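Local coordinates for outer membrane protein (Tpn50) (Borrelia burgdorferi, PDB 3OON) that probably binds peptidoglycan through its OmpA-like C-terminal domain, the part described here, and so would tie the outer membrane to the cell wall, at residues I51-H56 against R115-T120. Sequence-based numbering, arbitrary orientation.
With SO4 (sulfate ion), chain B.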
loop_
_atom_site.group_PDB
_atom_site.type_symbol
_atom_site.label_atom_id
_atom_site.label_comp_id
_atom_site.label_asym_id
_atom_site.label_seq_id
_atom_site.Cartn_x
_atom_site.Cartn_y
_atom_site.Cartn_z
ATOM N N ILE A 51 14.291 7.501 -3.556
ATOM C CA ILE A 51 13.431 7.307 -2.382
ATOM C C ILE A 51 13.924 8.081 -1.163
ATOM O O ILE A 51 15.106 8.384 -1.040
ATOM C CB ILE A 51 13.226 5.806 -1.995
ATOM C CG1 ILE A 51 14.534 5.145 -1.552
ATOM C CG2 ILE A 51 12.556 5.011 -3.136
ATOM C CD1 ILE A 51 14.309 3.742 -0.948
ATOM N N LEU A 52 13.000 8.394 -0.268
ATOM C CA LEU A 52 13.331 9.027 1.004
ATOM C C LEU A 52 12.881 8.094 2.113
ATOM O O LEU A 52 11.713 7.674 2.124
ATOM C CB LEU A 52 12.593 10.367 1.116
ATOM C CG LEU A 52 12.467 10.997 2.508
ATOM C CD1 LEU A 52 13.824 11.467 3.000
ATOM C CD2 LEU A 52 11.508 12.174 2.437
ATOM N N ILE A 53 13.794 7.759 3.026
ATOM C CA ILE A 53 13.479 6.868 4.135
ATOM C C ILE A 53 13.587 7.664 5.420
ATOM O O ILE A 53 14.647 8.243 5.709
ATOM C CB ILE A 53 14.422 5.652 4.223
ATOM C CG1 ILE A 53 14.530 4.948 2.865
ATOM C CG2 ILE A 53 13.941 4.696 5.338
ATOM C CD1 ILE A 53 15.370 3.677 2.895
ATOM N N GLU A 54 12.497 7.693 6.185
ATOM C CA GLU A 54 12.407 8.522 7.388
ATOM C C GLU A 54 12.211 7.662 8.627
ATOM O O GLU A 54 11.295 6.821 8.670
ATOM C CB GLU A 54 11.256 9.523 7.258
ATOM C CG GLU A 54 11.407 10.468 6.071
ATOM C CD GLU A 54 10.249 11.420 5.937
ATOM O OE1 GLU A 54 9.272 11.081 5.229
ATOM O OE2 GLU A 54 10.313 12.509 6.542
ATOM N N GLY A 55 13.089 7.854 9.608
ATOM C CA GLY A 55 13.099 7.061 10.836
ATOM C C GLY A 55 12.603 7.867 12.021
ATOM O O GLY A 55 12.642 9.111 12.009
ATOM N N HIS A 56 12.142 7.152 13.047
ATOM C CA HIS A 56 11.560 7.766 14.223
ATOM C C HIS A 56 11.925 7.014 15.495
ATOM O O HIS A 56 12.158 5.792 15.493
ATOM C CB HIS A 56 10.025 7.830 14.119
ATOM C CG HIS A 56 9.526 8.547 12.904
ATOM N ND1 HIS A 56 9.213 9.890 12.907
ATOM C CD2 HIS A 56 9.285 8.107 11.647
ATOM C CE1 HIS A 56 8.801 10.246 11.704
ATOM N NE2 HIS A 56 8.833 9.182 10.921
ATOM N N ARG A 115 8.142 0.456 15.585
ATOM C CA ARG A 115 8.438 1.867 15.369
ATOM C C ARG A 115 8.099 2.275 13.933
ATOM O O ARG A 115 8.258 1.487 12.990
ATOM C CB ARG A 115 9.912 2.166 15.656
ATOM C CG ARG A 115 10.338 1.975 17.105
ATOM C CD ARG A 115 9.625 2.954 18.011
ATOM N NE ARG A 115 9.996 2.771 19.415
ATOM C CZ ARG A 115 9.388 1.936 20.261
ATOM N NH1 ARG A 115 8.368 1.174 19.862
ATOM N NH2 ARG A 115 9.810 1.850 21.516
ATOM N N ARG A 116 7.649 3.516 13.786
ATOM C CA ARG A 116 7.197 4.046 12.515
ATOM C C ARG A 116 8.372 4.286 11.576
ATOM O O ARG A 116 9.403 4.840 11.975
ATOM C CB ARG A 116 6.432 5.356 12.730
ATOM C CG ARG A 116 5.103 5.208 13.499
ATOM C CD ARG A 116 4.461 6.570 13.762
ATOM N NE ARG A 116 4.712 7.499 12.654
ATOM C CZ ARG A 116 5.416 8.628 12.742
ATOM N NH1 ARG A 116 5.938 9.023 13.900
ATOM N NH2 ARG A 116 5.579 9.373 11.659
ATOM N N VAL A 117 8.204 3.839 10.332
ATOM C CA VAL A 117 9.129 4.141 9.244
ATOM C C VAL A 117 8.264 4.565 8.075
ATOM O O VAL A 117 7.164 4.042 7.868
ATOM C CB VAL A 117 10.014 2.928 8.813
ATOM C CG1 VAL A 117 11.049 3.354 7.754
ATOM C CG2 VAL A 117 10.748 2.323 9.979
ATOM N N GLU A 118 8.750 5.535 7.318
ATOM C CA GLU A 118 8.083 5.916 6.101
ATOM C C GLU A 118 9.109 5.828 5.009
ATOM O O GLU A 118 10.288 6.134 5.231
ATOM C CB GLU A 118 7.524 7.335 6.176
ATOM C CG GLU A 118 6.361 7.504 7.140
ATOM C CD GLU A 118 6.818 7.964 8.510
ATOM O OE1 GLU A 118 7.668 8.896 8.575
ATOM O OE2 GLU A 118 6.330 7.393 9.513
ATOM N N ILE A 119 8.660 5.391 3.843
ATOM C CA ILE A 119 9.459 5.451 2.638
ATOM C C ILE A 119 8.615 6.144 1.574
ATOM O O ILE A 119 7.466 5.745 1.314
ATOM C CB ILE A 119 9.864 4.060 2.150
ATOM C CG1 ILE A 119 10.782 3.372 3.164
ATOM C CG2 ILE A 119 10.567 4.162 0.788
ATOM C CD1 ILE A 119 11.155 1.929 2.811
ATOM N N THR A 120 9.163 7.186 0.969
ATOM C CA THR A 120 8.462 7.892 -0.097
ATOM C C THR A 120 9.114 7.616 -1.449
ATOM O O THR A 120 10.315 7.823 -1.615
ATOM C CB THR A 120 8.394 9.399 0.181
ATOM O OG1 THR A 120 7.744 9.613 1.442
ATOM C CG2 THR A 120 7.598 10.131 -0.906
HETATM S S SO4 B . 12.838 4.407 21.072
HETATM O O1 SO4 B . 12.021 3.713 22.066
HETATM O O2 SO4 B . 12.099 4.545 19.823
HETATM O O3 SO4 B . 13.161 5.729 21.606
HETATM O O4 SO4 B . 14.070 3.653 20.868
HETATM O O HOH W 1 9.331 9.008 3.594
HETATM O O HOH W 2 11.747 4.237 12.972
#
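Leu52 and Thr120, like Glu54 and Glu118, form hydrogen-bonded antiparallel pairs between neighbouring inner strands of the mixed sheet in this OmpA-like domain; the segment axes run at 169°. Four backbone bonds join them, the straightest from Glu54 N to Glu118 O (2.9 Å, 173° at hydrogen). On the face packed against helix 63-83, Ile53 lies alongside two neighbours: its CG2, anti to the backbone N, reaches Val117 CG1 at 4.0 Å and Ile119 CG1 at a similar distance. The other face, with Leu52, Glu54, Glu118 and Thr120, is largely polar. Water 1 donates to Leu52 O and Glu54 OE1 and accepts from Thr120 OG1, joining both strands, while Glu54 OE2 is bonded to Trp97 NE1. Where strand 51-55 ends, water 2 accepts from His56 N and donates to Arg116 O (2.6 Å), so that a single water bridges the two backbones there. The Arg116 guanidinium leans over one face of the His56 imidazole, planes 43° apart, with NH2 3.2 Å above the ring near its rim; Trp97 also meets this ring, nearly parallel. Arg116 NH2 forms a salt bridge with Glu118 OE2 (3.0 Å), which would steady the carboxylate. A bend at chi2 brings Glu118 to the imidazole edge, where the syn lone pair of OE1 accepts from His56 NE2 at 2.6 Å.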